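PDB 1VKF: glycerol uptake operon antiterminator-related protein, which is related to the glycerol uptake operon antiterminators and probably binds a phosphorylated ligand such as glycerol-3-phosphate to help control transcription. Local coordinates for residues A[107-112]-A[130-135]. Residues are numbered along the deposited sequence; the frame is centred on the assembly and turned at random.
Sequences LRFFAL and DVVEVL
Ala111 N gives its hydrogen to Leu135 O at 2.8 Å. Leu135 N gives its own hydrogen to Phe109 O, 3.0 Å away, so both backbone polar groups of Leu135 are used by segment 107-112. Phe109 N reaches Glu133 O only weakly, and the parallel ladder runs back through Leu107 O, which takes the hydrogen of Glu133 N, to Leu107 N and Val131 O.

On the face carrying Arg108 and Glu133, charged chains long enough to meet above the backbone run alongside each other in the same direction. Glu133 extends from a CG anti to the backbone N (chi1 -175°), which helps carry OE1 out to Arg108 NE. This salt bridge, 3.0 Å long, is weak as a hydrogen bond, bent to 132° at the hydrogen; the guanidinium and carboxylate planes stand 76° apart. Leu135 CD1 lies 3.9 Å above the guanidinium centre, which probably limits how the group can tilt, and CD2 sits beside NH2. An alanine at Arg108 would probably leave the buried Glu133 carboxylate without this positive partner and CD1 of Leu135 without the flat group it covers. A citrate, probably from the crystallisation liquor, lies about 3 Å from the Arg108 side chain and may mark an anion-binding pocket on this face.

On the other face Val132 CG1 meets Phe109 CB at 3.5 Å and lies at the ring edge; flat ring and branched valines fill the layer against the helices. Just past the strand's end, Ala111 CB packs on Val134 CG1. Helix 114-127 covers this side through Ile124 and Val117, completing a beta-alpha-beta crossover of the TIM-barrel type, with Val143 of helix 140-144 alongside and strands 86-89 and 151-155 flanking the pair.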
loop_
_atom_site.group_PDB
_atom_site.type_symbol
_atom_site.label_atom_id
_atom_site.label_comp_id
_atom_site.label_asym_id
_atom_site.label_seq_id
_atom_site.Cartn_x
_atom_site.Cartn_y
_atom_site.Cartn_z
ATOM N N LEU A 107 -1.016 3.009 -6.002
ATOM C CA LEU A 107 -2.060 4.020 -5.974
ATOM C C LEU A 107 -3.241 3.480 -5.202
ATOM O O LEU A 107 -3.758 2.409 -5.530
ATOM C CB LEU A 107 -2.517 4.424 -7.369
ATOM C CG LEU A 107 -3.577 5.556 -7.389
ATOM C CD1 LEU A 107 -3.022 6.882 -6.980
ATOM C CD2 LEU A 107 -4.178 5.660 -8.794
ATOM N N ARG A 108 -3.643 4.213 -4.172
ATOM C CA ARG A 108 -4.859 3.893 -3.414
ATOM C C ARG A 108 -6.110 4.254 -4.213
ATOM O O ARG A 108 -6.104 5.196 -5.018
ATOM C CB ARG A 108 -4.891 4.621 -2.094
ATOM C CG ARG A 108 -3.807 4.256 -1.098
ATOM C CD ARG A 108 -4.016 4.920 0.282
ATOM N NE ARG A 108 -4.041 3.898 1.306
ATOM C CZ ARG A 108 -4.859 3.837 2.353
ATOM N NH1 ARG A 108 -5.736 4.789 2.587
ATOM N NH2 ARG A 108 -4.761 2.801 3.196
ATOM N N PHE A 109 -7.183 3.488 -3.975
ATOM C CA PHE A 109 -8.418 3.539 -4.739
ATOM C C PHE A 109 -9.545 3.326 -3.700
ATOM O O PHE A 109 -9.656 2.259 -3.093
ATOM C CB PHE A 109 -8.337 2.424 -5.782
ATOM C CG PHE A 109 -9.518 2.298 -6.714
ATOM C CD1 PHE A 109 -10.774 2.767 -6.404
ATOM C CD2 PHE A 109 -9.329 1.717 -7.949
ATOM C CE1 PHE A 109 -11.813 2.644 -7.303
ATOM C CE2 PHE A 109 -10.373 1.597 -8.867
ATOM C CZ PHE A 109 -11.608 2.051 -8.532
ATOM N N PHE A 110 -10.368 4.369 -3.461
ATOM C CA PHE A 110 -11.444 4.287 -2.504
ATOM C C PHE A 110 -12.717 3.855 -3.300
ATOM O O PHE A 110 -13.334 4.676 -4.010
ATOM C CB PHE A 110 -11.694 5.662 -1.868
ATOM C CG PHE A 110 -10.568 6.187 -1.003
ATOM C CD1 PHE A 110 -9.593 5.357 -0.459
ATOM C CD2 PHE A 110 -10.534 7.551 -0.681
ATOM C CE1 PHE A 110 -8.583 5.886 0.357
ATOM C CE2 PHE A 110 -9.518 8.061 0.131
ATOM C CZ PHE A 110 -8.556 7.231 0.631
ATOM N N ALA A 111 -13.091 2.586 -3.180
ATOM C CA ALA A 111 -14.164 1.983 -3.992
ATOM C C ALA A 111 -15.511 2.136 -3.249
ATOM O O ALA A 111 -16.036 1.200 -2.616
ATOM C CB ALA A 111 -13.821 0.541 -4.324
ATOM N N LEU A 112 -16.042 3.368 -3.322
ATOM C CA LEU A 112 -17.154 3.783 -2.497
ATOM C C LEU A 112 -18.520 3.536 -3.162
ATOM O O LEU A 112 -19.472 3.230 -2.474
ATOM C CB LEU A 112 -16.984 5.264 -2.145
ATOM C CG LEU A 112 -15.805 5.557 -1.186
ATOM C CD1 LEU A 112 -15.412 7.027 -1.204
ATOM C CD2 LEU A 112 -16.202 5.080 0.192
ATOM N N ASP A 130 -0.091 -0.150 -12.522
ATOM C CA ASP A 130 0.071 -1.601 -12.490
ATOM C C ASP A 130 -0.464 -2.197 -11.173
ATOM O O ASP A 130 -0.938 -3.310 -11.158
ATOM C CB ASP A 130 1.555 -1.964 -12.570
ATOM C CG ASP A 130 2.260 -1.326 -13.758
ATOM O OD1 ASP A 130 1.759 -1.487 -14.894
ATOM O OD2 ASP A 130 3.317 -0.645 -13.634
ATOM N N VAL A 131 -0.282 -1.446 -10.091
ATOM C CA VAL A 131 -0.562 -1.904 -8.705
ATOM C C VAL A 131 -1.467 -0.917 -7.963
ATOM O O VAL A 131 -1.156 0.268 -7.785
ATOM C CB VAL A 131 0.719 -2.139 -7.878
ATOM C CG1 VAL A 131 0.386 -2.730 -6.490
ATOM C CG2 VAL A 131 1.670 -3.079 -8.635
ATOM N N VAL A 132 -2.629 -1.415 -7.580
ATOM C CA VAL A 132 -3.644 -0.590 -6.963
ATOM C C VAL A 132 -4.030 -1.206 -5.616
ATOM O O VAL A 132 -4.189 -2.420 -5.545
ATOM C CB VAL A 132 -4.940 -0.528 -7.845
ATOM C CG1 VAL A 132 -5.930 0.378 -7.198
ATOM C CG2 VAL A 132 -4.638 -0.053 -9.236
ATOM N N GLU A 133 -4.181 -0.384 -4.591
ATOM C CA GLU A 133 -4.743 -0.782 -3.302
ATOM C C GLU A 133 -6.180 -0.307 -3.194
ATOM O O GLU A 133 -6.452 0.894 -3.184
ATOM C CB GLU A 133 -3.910 -0.269 -2.143
ATOM C CG GLU A 133 -4.390 -0.767 -0.761
ATOM C CD GLU A 133 -3.543 -0.218 0.363
ATOM O OE1 GLU A 133 -3.568 1.001 0.549
ATOM O OE2 GLU A 133 -2.907 -1.024 1.055
ATOM N N VAL A 134 -7.078 -1.261 -3.104
ATOM C CA VAL A 134 -8.527 -0.971 -3.074
ATOM C C VAL A 134 -9.046 -1.089 -1.666
ATOM O O VAL A 134 -8.873 -2.114 -1.005
ATOM C CB VAL A 134 -9.301 -1.897 -3.986
ATOM C CG1 VAL A 134 -10.802 -1.633 -3.847
ATOM C CG2 VAL A 134 -8.826 -1.756 -5.430
ATOM N N LEU A 135 -9.745 -0.045 -1.226
ATOM C CA LEU A 135 -10.365 0.008 0.089
ATOM C C LEU A 135 -11.881 0.297 -0.028
ATOM O O LEU A 135 -12.281 1.043 -0.931
ATOM C CB LEU A 135 -9.743 1.092 0.951
ATOM C CG LEU A 135 -8.210 1.051 1.149
ATOM C CD1 LEU A 135 -7.509 1.915 0.171
ATOM C CD2 LEU A 135 -7.943 1.491 2.590
#